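Local coordinates for putative type III secretion protein YscE (Yersinia pestis, PDB 2P58) that acts with YscG as a cytoplasmic chaperone of the type III secretion system, preventing premature polymerization of the needle protein YscF, at residues S15-L20 and A55-V60; M22-L27 and A49-I54. All blocks are in the same frame, centred on the assembly; numbering follows the deposited sequence.

Contact 1 (S15-L20 and A55-V60)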
ATOM      1  N   SER A  15      15.412  14.998   0.069  1.00 27.77           N
ATOM      2  CA  SER A  15      16.254  13.816   0.072  1.00 27.62           C
ATOM      3  C   SER A  15      15.651  12.658  -0.741  1.00 26.76           C
ATOM      4  O   SER A  15      16.339  12.048  -1.575  1.00 23.47           O
ATOM      5  CB  SER A  15      16.503  13.346   1.506  1.00 30.37           C
ATOM      6  OG  SER A  15      17.341  12.198   1.505  1.00 33.74           O
ATOM      7  N   ILE A  16      14.386  12.325  -0.508  1.00 24.53           N
ATOM      8  CA  ILE A  16      13.846  11.208  -1.292  1.00 25.95           C
ATOM      9  C   ILE A  16      13.698  11.547  -2.762  1.00 24.58           C
ATOM     10  O   ILE A  16      13.793  10.657  -3.590  1.00 23.70           O
ATOM     11  CB  ILE A  16      12.503  10.659  -0.751  1.00 28.09           C
ATOM     12  CG1 ILE A  16      11.393  11.679  -0.918  1.00 30.35           C
ATOM     13  CG2 ILE A  16      12.675  10.225   0.694  1.00 26.50           C
ATOM     14  CD1 ILE A  16      10.035  11.130  -0.426  1.00 33.63           C
ATOM     15  N   THR A  17      13.491  12.816  -3.100  1.00 22.57           N
ATOM     16  CA  THR A  17      13.376  13.174  -4.507  1.00 25.21           C
ATOM     17  C   THR A  17      14.760  12.991  -5.165  1.00 25.16           C
ATOM     18  O   THR A  17      14.882  12.518  -6.297  1.00 24.90           O
ATOM     19  CB  THR A  17      12.902  14.623  -4.657  1.00 26.70           C
ATOM     20  OG1 THR A  17      11.584  14.737  -4.104  1.00 29.52           O
ATOM     21  CG2 THR A  17      12.872  15.031  -6.103  1.00 29.25           C
HETATM   22  N   MSE A  18      15.814  13.327  -4.434  1.00 24.39           N
HETATM   23  CA  MSE A  18      17.148  13.154  -4.992  1.00 25.23           C
HETATM   24  C   MSE A  18      17.470  11.680  -5.152  1.00 22.03           C
HETATM   25  O   MSE A  18      18.132  11.296  -6.116  1.00 19.64           O
HETATM   26  CB  MSE A  18      18.198  13.837  -4.110  1.00 27.24           C
HETATM   27  CG  MSE A  18      18.132  15.339  -4.197  1.00 32.39           C
HETATM   28 SE   MSE A  18      19.479  16.139  -3.259  1.00 38.96          SE
HETATM   29  CE  MSE A  18      20.814  14.926  -3.498  1.00 30.94           C
ATOM     30  N   GLN A  19      17.003  10.854  -4.210  1.00 20.44           N
ATOM     31  CA  GLN A  19      17.263   9.417  -4.282  1.00 20.26           C
ATOM     32  C   GLN A  19      16.602   8.822  -5.522  1.00 19.04           C
ATOM     33  O   GLN A  19      17.209   8.031  -6.244  1.00 20.35           O
ATOM     34  CB  GLN A  19      16.755   8.688  -3.009  1.00 21.12           C
ATOM     35  CG  GLN A  19      16.957   7.185  -3.033  1.00 22.62           C
ATOM     36  CD  GLN A  19      16.538   6.503  -1.732  1.00 23.70           C
ATOM     37  OE1 GLN A  19      16.046   7.150  -0.821  1.00 25.68           O
ATOM     38  NE2 GLN A  19      16.737   5.191  -1.652  1.00 23.42           N
ATOM     39  N   LEU A  20      15.354   9.203  -5.779  1.00 17.60           N
ATOM     40  CA  LEU A  20      14.653   8.660  -6.939  1.00 18.18           C
ATOM     41  C   LEU A  20      15.270   9.168  -8.240  1.00 18.77           C
ATOM     42  O   LEU A  20      15.427   8.420  -9.200  1.00 16.38           O
ATOM     43  CB  LEU A  20      13.181   9.064  -6.901  1.00 18.51           C
ATOM     44  CG  LEU A  20      12.380   8.609  -5.673  1.00 18.89           C
ATOM     45  CD1 LEU A  20      11.086   9.409  -5.628  1.00 19.25           C
ATOM     46  CD2 LEU A  20      12.118   7.086  -5.757  1.00 19.61           C
ATOM     47  N   ALA A  55       6.668  11.547  -9.954  1.00 14.19           N
ATOM     48  CA  ALA A  55       5.445  12.271 -10.279  1.00 14.65           C
ATOM     49  C   ALA A  55       4.557  12.419  -9.047  1.00 13.73           C
ATOM     50  O   ALA A  55       4.141  13.523  -8.717  1.00 13.36           O
ATOM     51  CB  ALA A  55       4.690  11.557 -11.380  1.00 13.23           C
ATOM     52  N   ILE A  56       4.282  11.308  -8.356  1.00 12.81           N
ATOM     53  CA  ILE A  56       3.428  11.385  -7.161  1.00 12.66           C
ATOM     54  C   ILE A  56       4.009  12.349  -6.146  1.00 13.76           C
ATOM     55  O   ILE A  56       3.282  13.182  -5.572  1.00 13.47           O
ATOM     56  CB  ILE A  56       3.269  10.002  -6.490  1.00 11.59           C
ATOM     57  CG1 ILE A  56       2.383   9.134  -7.360  1.00 11.70           C
ATOM     58  CG2 ILE A  56       2.615  10.149  -5.070  1.00 13.26           C
ATOM     59  CD1 ILE A  56       2.461   7.655  -6.990  1.00 13.86           C
ATOM     60  N   ILE A  57       5.314  12.272  -5.925  1.00 14.20           N
ATOM     61  CA  ILE A  57       5.925  13.180  -4.940  1.00 15.82           C
ATOM     62  C   ILE A  57       5.762  14.625  -5.406  1.00 15.40           C
ATOM     63  O   ILE A  57       5.465  15.504  -4.599  1.00 18.19           O
ATOM     64  CB  ILE A  57       7.416  12.855  -4.724  1.00 17.17           C
ATOM     65  CG1 ILE A  57       7.555  11.519  -3.973  1.00 17.90           C
ATOM     66  CG2 ILE A  57       8.095  13.996  -3.926  1.00 21.19           C
ATOM     67  CD1 ILE A  57       6.903  11.508  -2.573  1.00 24.45           C
ATOM     68  N   HIS A  58       5.945  14.888  -6.699  1.00 16.04           N
ATOM     69  CA  HIS A  58       5.764  16.268  -7.188  1.00 18.09           C
ATOM     70  C   HIS A  58       4.332  16.749  -6.964  1.00 18.31           C
ATOM     71  O   HIS A  58       4.079  17.847  -6.462  1.00 17.55           O
ATOM     72  CB  HIS A  58       6.053  16.359  -8.694  1.00 20.15           C
ATOM     73  CG  HIS A  58       7.507  16.297  -9.031  1.00 25.45           C
ATOM     74  ND1 HIS A  58       7.975  16.404 -10.327  1.00 28.18           N
ATOM     75  CD2 HIS A  58       8.602  16.175  -8.241  1.00 25.09           C
ATOM     76  CE1 HIS A  58       9.299  16.356 -10.315  1.00 27.67           C
ATOM     77  NE2 HIS A  58       9.701  16.216  -9.064  1.00 26.90           N
ATOM     78  N   TYR A  59       3.386  15.925  -7.370  1.00 16.67           N
ATOM     79  CA  TYR A  59       1.979  16.286  -7.239  1.00 17.01           C
ATOM     80  C   TYR A  59       1.494  16.441  -5.817  1.00 18.64           C
ATOM     81  O   TYR A  59       0.646  17.304  -5.530  1.00 18.13           O
ATOM     82  CB  TYR A  59       1.069  15.235  -7.898  1.00 16.25           C
ATOM     83  CG  TYR A  59       1.342  14.867  -9.343  1.00 17.69           C
ATOM     84  CD1 TYR A  59       1.905  15.776 -10.241  1.00 17.66           C
ATOM     85  CD2 TYR A  59       1.067  13.574  -9.796  1.00 17.81           C
ATOM     86  CE1 TYR A  59       2.193  15.400 -11.552  1.00 20.46           C
ATOM     87  CE2 TYR A  59       1.348  13.187 -11.090  1.00 19.95           C
ATOM     88  CZ  TYR A  59       1.912  14.101 -11.968  1.00 20.94           C
ATOM     89  OH  TYR A  59       2.178  13.675 -13.252  1.00 21.05           O
ATOM     90  N   VAL A  60       2.019  15.622  -4.916  1.00 18.42           N
ATOM     91  CA  VAL A  60       1.515  15.675  -3.566  1.00 20.89           C
ATOM     92  C   VAL A  60       2.284  16.520  -2.610  1.00 22.99           C
ATOM     93  O   VAL A  60       1.690  17.248  -1.820  1.00 25.97           O
ATOM     94  CB  VAL A  60       1.378  14.245  -2.969  1.00 20.65           C
ATOM     95  CG1 VAL A  60       0.885  14.315  -1.540  1.00 23.62           C
ATOM     96  CG2 VAL A  60       0.418  13.424  -3.816  1.00 18.21           C
TER

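Contact 2 (M22-L27 and A49-I54)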
HETATM    1  N   MSE A  22      18.351  10.177  -8.779  1.00 16.94           N
HETATM    2  CA  MSE A  22      19.652   9.574  -9.015  1.00 17.39           C
HETATM    3  C   MSE A  22      19.462   8.140  -9.518  1.00 17.90           C
HETATM    4  O   MSE A  22      20.183   7.675 -10.414  1.00 16.03           O
HETATM    5  CB  MSE A  22      20.506   9.581  -7.736  1.00 18.99           C
HETATM    6  CG  MSE A  22      20.899  10.996  -7.329  1.00 23.45           C
HETATM    7 SE   MSE A  22      22.047  11.161  -5.905  1.00 26.08          SE
HETATM    8  CE  MSE A  22      21.207  10.306  -4.665  1.00 29.66           C
ATOM      9  N   ALA A  23      18.505   7.426  -8.931  1.00 16.99           N
ATOM     10  CA  ALA A  23      18.281   6.059  -9.365  1.00 15.59           C
ATOM     11  C   ALA A  23      17.809   6.036 -10.827  1.00 15.47           C
ATOM     12  O   ALA A  23      18.198   5.132 -11.572  1.00 15.17           O
ATOM     13  CB  ALA A  23      17.261   5.383  -8.480  1.00 16.15           C
ATOM     14  N   LEU A  24      16.980   7.005 -11.217  1.00 13.51           N
ATOM     15  CA  LEU A  24      16.474   7.046 -12.588  1.00 15.49           C
ATOM     16  C   LEU A  24      17.600   7.366 -13.561  1.00 15.66           C
ATOM     17  O   LEU A  24      17.727   6.744 -14.606  1.00 14.55           O
ATOM     18  CB  LEU A  24      15.338   8.062 -12.734  1.00 14.60           C
ATOM     19  CG  LEU A  24      14.694   8.203 -14.121  1.00 16.43           C
ATOM     20  CD1 LEU A  24      14.176   6.812 -14.620  1.00 15.66           C
ATOM     21  CD2 LEU A  24      13.500   9.187 -14.050  1.00 18.52           C
ATOM     22  N   THR A  25      18.442   8.329 -13.209  1.00 15.75           N
ATOM     23  CA  THR A  25      19.546   8.679 -14.117  1.00 17.09           C
ATOM     24  C   THR A  25      20.506   7.506 -14.287  1.00 18.34           C
ATOM     25  O   THR A  25      20.959   7.218 -15.410  1.00 16.61           O
ATOM     26  CB  THR A  25      20.276   9.939 -13.581  1.00 18.10           C
ATOM     27  OG1 THR A  25      19.318  11.003 -13.551  1.00 19.88           O
ATOM     28  CG2 THR A  25      21.453  10.331 -14.490  1.00 19.37           C
ATOM     29  N   LYS A  26      20.793   6.799 -13.190  1.00 16.22           N
ATOM     30  CA  LYS A  26      21.689   5.653 -13.248  1.00 17.27           C
ATOM     31  C   LYS A  26      21.084   4.534 -14.128  1.00 17.92           C
ATOM     32  O   LYS A  26      21.772   3.925 -14.946  1.00 16.37           O
ATOM     33  CB  LYS A  26      21.994   5.109 -11.843  1.00 20.06           C
ATOM     34  CG  LYS A  26      22.810   3.811 -11.851  1.00 25.35           C
ATOM     35  CD  LYS A  26      23.050   3.270 -10.456  1.00 33.07           C
ATOM     36  CE  LYS A  26      23.583   1.832 -10.500  1.00 35.72           C
ATOM     37  NZ  LYS A  26      22.626   0.929 -11.238  1.00 41.09           N
ATOM     38  N   LEU A  27      19.790   4.275 -13.955  1.00 15.72           N
ATOM     39  CA  LEU A  27      19.093   3.269 -14.757  1.00 15.63           C
ATOM     40  C   LEU A  27      19.141   3.661 -16.241  1.00 16.17           C
ATOM     41  O   LEU A  27      19.396   2.818 -17.107  1.00 16.27           O
ATOM     42  CB  LEU A  27      17.630   3.170 -14.285  1.00 16.40           C
ATOM     43  CG  LEU A  27      16.725   2.244 -15.091  1.00 17.84           C
ATOM     44  CD1 LEU A  27      17.301   0.828 -15.099  1.00 18.40           C
ATOM     45  CD2 LEU A  27      15.321   2.264 -14.453  1.00 17.82           C
ATOM     46  N   ALA A  49       8.351   2.788 -12.892  1.00 14.07           N
ATOM     47  CA  ALA A  49       8.044   2.877 -11.461  1.00 14.07           C
ATOM     48  C   ALA A  49       8.703   4.130 -10.859  1.00 12.50           C
ATOM     49  O   ALA A  49       8.108   4.874 -10.062  1.00 12.17           O
ATOM     50  CB  ALA A  49       8.535   1.637 -10.755  1.00 11.86           C
ATOM     51  N   LEU A  50       9.942   4.376 -11.260  1.00 11.66           N
ATOM     52  CA  LEU A  50      10.644   5.543 -10.726  1.00 13.26           C
ATOM     53  C   LEU A  50      10.000   6.829 -11.207  1.00 13.45           C
ATOM     54  O   LEU A  50       9.819   7.753 -10.414  1.00 12.42           O
ATOM     55  CB  LEU A  50      12.120   5.508 -11.147  1.00 14.74           C
ATOM     56  CG  LEU A  50      12.959   4.468 -10.404  1.00 15.52           C
ATOM     57  CD1 LEU A  50      14.286   4.276 -11.126  1.00 14.75           C
ATOM     58  CD2 LEU A  50      13.177   4.908  -8.949  1.00 15.27           C
ATOM     59  N   GLU A  51       9.667   6.903 -12.502  1.00 14.77           N
ATOM     60  CA  GLU A  51       9.049   8.099 -13.054  1.00 15.72           C
ATOM     61  C   GLU A  51       7.738   8.347 -12.325  1.00 13.76           C
ATOM     62  O   GLU A  51       7.394   9.478 -12.006  1.00 13.07           O
ATOM     63  CB  GLU A  51       8.785   7.923 -14.565  1.00 17.89           C
ATOM     64  CG  GLU A  51      10.085   7.916 -15.385  1.00 25.65           C
ATOM     65  CD  GLU A  51       9.892   7.402 -16.816  1.00 34.33           C
ATOM     66  OE1 GLU A  51       8.736   7.076 -17.191  1.00 35.44           O
ATOM     67  OE2 GLU A  51      10.908   7.315 -17.558  1.00 38.68           O
ATOM     68  N   SER A  52       7.007   7.268 -12.078  1.00 13.46           N
ATOM     69  CA  SER A  52       5.710   7.365 -11.395  1.00 13.40           C
ATOM     70  C   SER A  52       5.842   7.874  -9.972  1.00 10.88           C
ATOM     71  O   SER A  52       5.012   8.634  -9.489  1.00 14.07           O
ATOM     72  CB  SER A  52       5.046   5.984 -11.390  1.00 12.77           C
ATOM     73  OG  SER A  52       4.673   5.626 -12.721  1.00 16.62           O
ATOM     74  N   ALA A  53       6.849   7.380  -9.271  1.00 11.51           N
ATOM     75  CA  ALA A  53       7.081   7.804  -7.908  1.00 11.84           C
ATOM     76  C   ALA A  53       7.465   9.284  -7.859  1.00 11.68           C
ATOM     77  O   ALA A  53       6.981  10.044  -7.028  1.00 11.57           O
ATOM     78  CB  ALA A  53       8.202   6.937  -7.276  1.00 12.04           C
ATOM     79  N   ILE A  54       8.341   9.697  -8.766  1.00 12.84           N
ATOM     80  CA  ILE A  54       8.761  11.103  -8.797  1.00 14.16           C
ATOM     81  C   ILE A  54       7.534  11.984  -9.042  1.00 14.53           C
ATOM     82  O   ILE A  54       7.356  13.013  -8.383  1.00 15.35           O
ATOM     83  CB  ILE A  54       9.836  11.308  -9.918  1.00 15.87           C
ATOM     84  CG1 ILE A  54      11.128  10.605  -9.509  1.00 14.83           C
ATOM     85  CG2 ILE A  54      10.049  12.783 -10.194  1.00 15.79           C
ATOM     86  CD1 ILE A  54      12.081  10.307 -10.684  1.00 15.58           C
TER

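Contact 1 (S15-L20 and A55-V60)
Ile57 meets Ile16, Thr17 and Leu20 with different branches of one side chain, and most of the contact rests on this fit. The apolar part has two pairs. The terminal methyl groups Ile16 CD1 and Ile57 CD1 approach to 3.8 Å, the two chains crossing obliquely. Ile16 can reach this far although its CB does not point at the partner helix: CG1 lies between the backbone N and the carbonyl carbon (chi1 67°), and the chain then extends to CD1. A looser pair joins Leu20 CD1 to Ile57 CG1 at 4.4 Å.

Where a polar atom takes part, it does so by van der Waals contact. Thr17 OG1 rests 3.6 Å from the methyl Ile57 CG2, the two side chains sliding past each other in opposite directions. The hydroxyl lies beside its own backbone N (chi1 -64°) and is hydrogen-bonded to Val13 O one turn earlier, so its polar demand is met within its own helix. At the exposed margin, Thr17 CG2 stands near the plane of the His58 ring, at its edge, 4.5 Å from His58 NE2.

Segments 15-20 and 55-60 run antiparallel at 153°, their axes 10.8 Å apart, within the helical hairpin of helices 10-30 and 37-60; the contact joins the first half of one helix to the C-terminal end of the other. Leu20 also packs on Leu50, Ala53 and Ile54 further back along helix 37-60. Apolar side chains of a second protein chain pack on Leu20 and Ile57, and one from a third packs on Ile16.

Contact 2 (M22-L27 and A49-I54)
Leu50 and Leu24 interlock across the two helices, each directing its side chain at the other segment. Leu50 reaches as far as the opposing backbone: its CD1 methyl lies 3.8 Å from Leu24 CA, with Leu24 N equally near. The same methyl, Leu50 CD1, has Leu27 CD2 at 4.0 Å, while Ala23 CB sits 4.1 Å from both Leu50 CD1 and Leu50 CD2. Leu50 thus packs among Ala23, Leu24 and Leu27, its CD1 coming down on the backbone of Leu24 beside the methyl of Ala23.

Leu24 answers from the other direction. With CG anti to the backbone N (chi1 -179°), it sends its two methyls to different partners. Leu24 CD1 lies 4.2 Å from Leu50 CB, near the root of that side chain. Leu24 CD2 reaches the next turn, where it meets Ile54 CD1 at 3.8 Å, and it also touches the aliphatic part of Glu51, with Glu51 CG 3.9 Å away. Leu24 and Glu51 cross at about a right angle, and the leucine methyl meets the glutamate at its methylene rather than at its carboxylate. That carboxylate is engaged elsewhere, through a weak hydrogen bond between Glu51 OE2 and Ser47 OG on its own helix.

Chemically, the interface is apolar: carbon groups meet across it, with Leu50 CD1 resting against the Leu24 backbone, and even the acidic residue contributes carbon. Polar groups nearby find partners along their own helices, as Lys26 does in its salt bridge with Asp30. Cohesion between the helices here therefore rests on burial and shape, consistent with the hydrophobic seam expected of an antiparallel helical hairpin.

Overall arrangement
Contacts 1 and 2 are two levels of the same antiparallel pairing of helices 10-30 and 37-60, their centres about 9 Å apart. The centre of contact 2 lies about 1 Å from that of the chain, the centre of contact 1 about 10 Å, toward the chain ends. Both are buried: contact 2 is central, with no exposed touching residue, whereas contact 1 has one exposed side chain, His58, at its edge. The inner contact buries 238 Å² with axes 9.9 Å apart, the outer one 164 Å² with the axes 10.8 Å apart. Both are essentially apolar, but contact 1 adds a hydroxyl and an imidazole edge. Leu20 belongs to contact 1 but also packs against second-helix residues of contact 2.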